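Nicotinate-nucleotide pyrophosphorylase (Francisella tularensis subsp. tularensis, PDB 3TQV) probably catalyses the conversion of quinolinate and phosphoribosyl diphosphate to nicotinate mononucleotide, carbon dioxide and diphosphate, a step of NAD biosynthesis. Local coordinates at residues E54-E66 with Q76-P88. Numbering follows the deposited sequence.
Sequences EEMILCGQDFANE and QITWLYSDAQKVP
Met56 and Val87 form the hydrogen-bonded pair of a small two-stranded antiparallel sheet in the N-terminal domain of this quinolinate phosphoribosyltransferase, away from the predicted substrate-binding residues. Their two backbone bonds are Met56 N to Val87 O and Val87 N to Met56 O (2.7 Å). The pairing runs on past the strands: Leu58 N donates to Gln85 O, and Leu58 O accepts from Ala84 N, inside the type II turn Ser82-Gln85.

Within that turn, the Asp83 carboxylate takes two backbone N-H groups at the start of helix 61-71. It receives Gly60 N on OD2 at 3.0 Å, nearly straight at 173°, and Gln61 N on OD1, also at 3.0 Å; both donors come from the syn side but lie out of the carboxylate plane. Because these donors are the N-cap Gly60 and the first helical residue, the carboxylate lies at the helix N-terminus, where the dipole would probably favour a negative charge. Tyr154 OH of helix 149-159 also bonds OD2, further fixing the carboxylate's rotation. Next to the Ile57-Lys86 pair, Glu55 OE1 and Lys86 NZ form a long salt bridge, 3.9 Å.

Apolar packing follows the same path. Met56, a selenomethionine, lies alongside Val87, CG to CB 3.8 Å, pointing the same way. Leu58 reaches Tyr81 CB through CD2, its CG swung opposite the backbone N (chi1 171°), and Ile114 of helix 100-130 also touches this leucine.

The indole of Trp79 is sandwiched and held at its rim. Ile77 CG1 lies on one face, offset toward the rim, while Gln61 CG makes a CH-pi contact on the other, 3.4 Å from the six-membered-ring centroid and 5° off its normal. Ala64 CB meets the benzo edge at CZ2, and farther round the rim Trp79 NE1 donates to Asn65 OD1 at 2.9 Å, the oxygen nearly in the ring plane.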
# COMPACT_ATOMS: atom_id res chain seq x y z
N GLU B 54 -10.24 14.91 7.26
CA GLU B 54 -11.36 13.98 7.31
C GLU B 54 -11.30 13.14 8.56
O GLU B 54 -10.24 12.98 9.15
CB GLU B 54 -11.38 13.09 6.07
CG GLU B 54 -10.01 12.54 5.71
CD GLU B 54 -10.05 11.51 4.59
OE1 GLU B 54 -9.26 11.66 3.63
OE2 GLU B 54 -10.86 10.55 4.69
N GLU B 55 -12.44 12.61 8.99
CA GLU B 55 -12.48 11.78 10.19
C GLU B 55 -11.63 10.54 9.95
O GLU B 55 -11.57 10.03 8.83
CB GLU B 55 -13.92 11.39 10.51
CG GLU B 55 -14.13 10.71 11.86
CD GLU B 55 -15.61 10.46 12.12
OE1 GLU B 55 -16.04 9.29 12.15
OE2 GLU B 55 -16.35 11.46 12.29
N MSE B 56 -10.98 10.06 11.01
CA MSE B 56 -10.00 9.01 10.82
C MSE B 56 -9.62 8.34 12.12
O MSE B 56 -9.76 8.92 13.19
CB MSE B 56 -8.75 9.60 10.18
CG MSE B 56 -8.11 10.70 11.01
SE MSE B 56 -6.36 10.19 11.69
CE MSE B 56 -5.27 10.49 10.11
N ILE B 57 -9.15 7.10 12.01
CA ILE B 57 -8.51 6.39 13.11
C ILE B 57 -7.01 6.52 12.97
O ILE B 57 -6.41 5.97 12.04
CB ILE B 57 -8.88 4.90 13.15
CG1 ILE B 57 -10.40 4.71 13.21
CG2 ILE B 57 -8.22 4.22 14.34
CD1 ILE B 57 -11.05 5.28 14.49
N LEU B 58 -6.39 7.26 13.88
CA LEU B 58 -4.96 7.49 13.86
C LEU B 58 -4.15 6.22 14.07
O LEU B 58 -4.47 5.38 14.93
CB LEU B 58 -4.58 8.52 14.92
CG LEU B 58 -3.08 8.76 15.22
CD1 LEU B 58 -2.29 9.06 13.94
CD2 LEU B 58 -2.91 9.89 16.24
N CYS B 59 -3.10 6.10 13.28
CA CYS B 59 -2.11 5.04 13.40
C CYS B 59 -0.80 5.54 12.76
O CYS B 59 -0.81 6.10 11.66
CB CYS B 59 -2.61 3.77 12.74
SG CYS B 59 -1.57 2.32 13.02
N GLY B 60 0.31 5.39 13.46
CA GLY B 60 1.57 5.86 12.93
C GLY B 60 2.46 6.68 13.85
O GLY B 60 3.59 6.99 13.47
N GLN B 61 1.97 7.03 15.04
CA GLN B 61 2.80 7.70 16.05
C GLN B 61 4.26 7.23 16.07
O GLN B 61 5.17 8.03 15.84
CB GLN B 61 2.20 7.53 17.44
CG GLN B 61 1.19 8.63 17.80
CD GLN B 61 0.68 8.52 19.23
OE1 GLN B 61 0.84 9.45 20.02
NE2 GLN B 61 0.07 7.40 19.56
N ASP B 62 4.46 5.94 16.33
CA ASP B 62 5.80 5.34 16.39
C ASP B 62 6.70 5.65 15.20
O ASP B 62 7.88 5.95 15.37
CB ASP B 62 5.72 3.82 16.54
CG ASP B 62 5.17 3.40 17.86
OD1 ASP B 62 5.23 4.22 18.80
OD2 ASP B 62 4.69 2.26 17.97
N PHE B 63 6.16 5.54 13.99
CA PHE B 63 6.93 5.86 12.79
C PHE B 63 7.30 7.34 12.71
O PHE B 63 8.47 7.69 12.61
CB PHE B 63 6.19 5.41 11.52
CG PHE B 63 6.00 3.92 11.42
CD1 PHE B 63 6.94 3.14 10.79
CD2 PHE B 63 4.90 3.31 11.99
CE1 PHE B 63 6.80 1.77 10.71
CE2 PHE B 63 4.74 1.93 11.91
CZ PHE B 63 5.70 1.16 11.26
N ALA B 64 6.29 8.20 12.76
CA ALA B 64 6.52 9.64 12.77
C ALA B 64 7.60 9.98 13.78
O ALA B 64 8.58 10.63 13.46
CB ALA B 64 5.25 10.35 13.10
N ASN B 65 7.42 9.51 15.01
CA ASN B 65 8.42 9.67 16.05
C ASN B 65 9.80 9.22 15.58
O ASN B 65 10.81 9.87 15.87
CB ASN B 65 8.03 8.86 17.30
CG ASN B 65 6.90 9.52 18.11
OD1 ASN B 65 6.54 10.68 17.88
ND2 ASN B 65 6.35 8.78 19.06
N GLU B 66 9.85 8.10 14.87
CA GLU B 66 11.12 7.52 14.49
C GLU B 66 11.76 8.33 13.37
O GLU B 66 12.99 8.48 13.33
CB GLU B 66 10.97 6.04 14.12
CG GLU B 66 12.27 5.32 13.76
CD GLU B 66 13.39 5.57 14.76
OE1 GLU B 66 13.11 6.00 15.90
OE2 GLU B 66 14.56 5.32 14.39
N GLN B 76 10.90 18.86 18.57
CA GLN B 76 10.02 18.43 19.66
C GLN B 76 8.62 18.17 19.12
O GLN B 76 8.06 19.00 18.39
CB GLN B 76 9.94 19.51 20.74
CG GLN B 76 11.25 20.16 21.08
CD GLN B 76 11.08 21.59 21.54
OE1 GLN B 76 10.48 21.86 22.58
NE2 GLN B 76 11.59 22.53 20.75
N ILE B 77 8.06 17.02 19.49
CA ILE B 77 6.71 16.67 19.05
C ILE B 77 5.74 16.56 20.22
O ILE B 77 6.06 16.00 21.27
CB ILE B 77 6.72 15.37 18.21
CG1 ILE B 77 5.34 15.09 17.63
CG2 ILE B 77 7.19 14.19 19.04
CD1 ILE B 77 5.36 14.03 16.54
N THR B 78 4.55 17.11 20.05
CA THR B 78 3.48 16.89 21.00
C THR B 78 2.27 16.32 20.30
O THR B 78 1.75 16.90 19.35
CB THR B 78 3.07 18.17 21.71
OG1 THR B 78 4.24 18.81 22.22
CG2 THR B 78 2.11 17.85 22.86
N TRP B 79 1.82 15.18 20.79
CA TRP B 79 0.68 14.48 20.23
C TRP B 79 -0.64 14.88 20.90
O TRP B 79 -0.79 14.79 22.12
CB TRP B 79 0.91 12.98 20.32
CG TRP B 79 2.00 12.49 19.41
CD1 TRP B 79 3.32 12.29 19.72
CD2 TRP B 79 1.86 12.13 18.03
NE1 TRP B 79 4.00 11.83 18.63
CE2 TRP B 79 3.13 11.73 17.57
CE3 TRP B 79 0.78 12.11 17.14
CZ2 TRP B 79 3.35 11.31 16.26
CZ3 TRP B 79 1.01 11.70 15.83
CH2 TRP B 79 2.28 11.31 15.41
N LEU B 80 -1.59 15.32 20.09
CA LEU B 80 -2.91 15.69 20.59
C LEU B 80 -3.86 14.50 20.54
O LEU B 80 -4.87 14.48 21.21
CB LEU B 80 -3.48 16.88 19.82
CG LEU B 80 -2.89 18.25 20.18
CD1 LEU B 80 -1.57 18.52 19.46
CD2 LEU B 80 -3.89 19.32 19.82
N TYR B 81 -3.53 13.54 19.70
CA TYR B 81 -4.24 12.28 19.64
C TYR B 81 -3.22 11.16 19.63
O TYR B 81 -2.09 11.36 19.19
CB TYR B 81 -5.09 12.20 18.38
CG TYR B 81 -6.28 13.11 18.41
CD1 TYR B 81 -7.52 12.64 18.84
CD2 TYR B 81 -6.17 14.44 18.03
CE1 TYR B 81 -8.63 13.47 18.89
CE2 TYR B 81 -7.27 15.29 18.07
CZ TYR B 81 -8.50 14.80 18.51
OH TYR B 81 -9.60 15.64 18.56
N SER B 82 -3.60 10.00 20.14
CA SER B 82 -2.73 8.83 20.12
C SER B 82 -3.26 7.76 19.17
O SER B 82 -4.43 7.80 18.76
CB SER B 82 -2.57 8.26 21.54
OG SER B 82 -3.83 8.12 22.19
N ASP B 83 -2.40 6.81 18.83
CA ASP B 83 -2.77 5.71 17.96
C ASP B 83 -3.97 4.94 18.49
O ASP B 83 -3.96 4.49 19.63
CB ASP B 83 -1.60 4.74 17.81
CG ASP B 83 -0.66 5.12 16.70
OD1 ASP B 83 -0.66 6.30 16.28
OD2 ASP B 83 0.10 4.24 16.25
N ALA B 84 -4.99 4.81 17.64
CA ALA B 84 -6.15 3.95 17.89
C ALA B 84 -7.33 4.76 18.39
O ALA B 84 -8.33 4.22 18.89
CB ALA B 84 -5.81 2.79 18.82
N GLN B 85 -7.19 6.07 18.22
CA GLN B 85 -8.22 7.03 18.55
C GLN B 85 -8.95 7.51 17.31
O GLN B 85 -8.39 7.58 16.22
CB GLN B 85 -7.60 8.25 19.20
CG GLN B 85 -7.04 8.00 20.54
CD GLN B 85 -7.18 9.22 21.39
OE1 GLN B 85 -7.88 9.20 22.40
NE2 GLN B 85 -6.55 10.31 20.97
N LYS B 86 -10.21 7.86 17.49
CA LYS B 86 -10.98 8.44 16.42
C LYS B 86 -10.72 9.95 16.44
O LYS B 86 -11.07 10.64 17.38
CB LYS B 86 -12.46 8.10 16.62
CG LYS B 86 -13.42 8.77 15.67
CD LYS B 86 -14.85 8.56 16.17
CE LYS B 86 -15.87 9.32 15.34
NZ LYS B 86 -17.27 9.06 15.80
N VAL B 87 -10.06 10.43 15.40
CA VAL B 87 -9.75 11.84 15.24
C VAL B 87 -10.79 12.51 14.36
O VAL B 87 -11.05 12.06 13.24
CB VAL B 87 -8.38 12.02 14.60
CG1 VAL B 87 -8.10 13.52 14.40
CG2 VAL B 87 -7.31 11.35 15.44
N PRO B 88 -11.39 13.59 14.85
CA PRO B 88 -12.44 14.29 14.10
C PRO B 88 -11.85 15.03 12.92
O PRO B 88 -10.73 15.53 13.02
CB PRO B 88 -12.98 15.31 15.11
CG PRO B 88 -12.47 14.87 16.45
CD PRO B 88 -11.16 14.20 16.17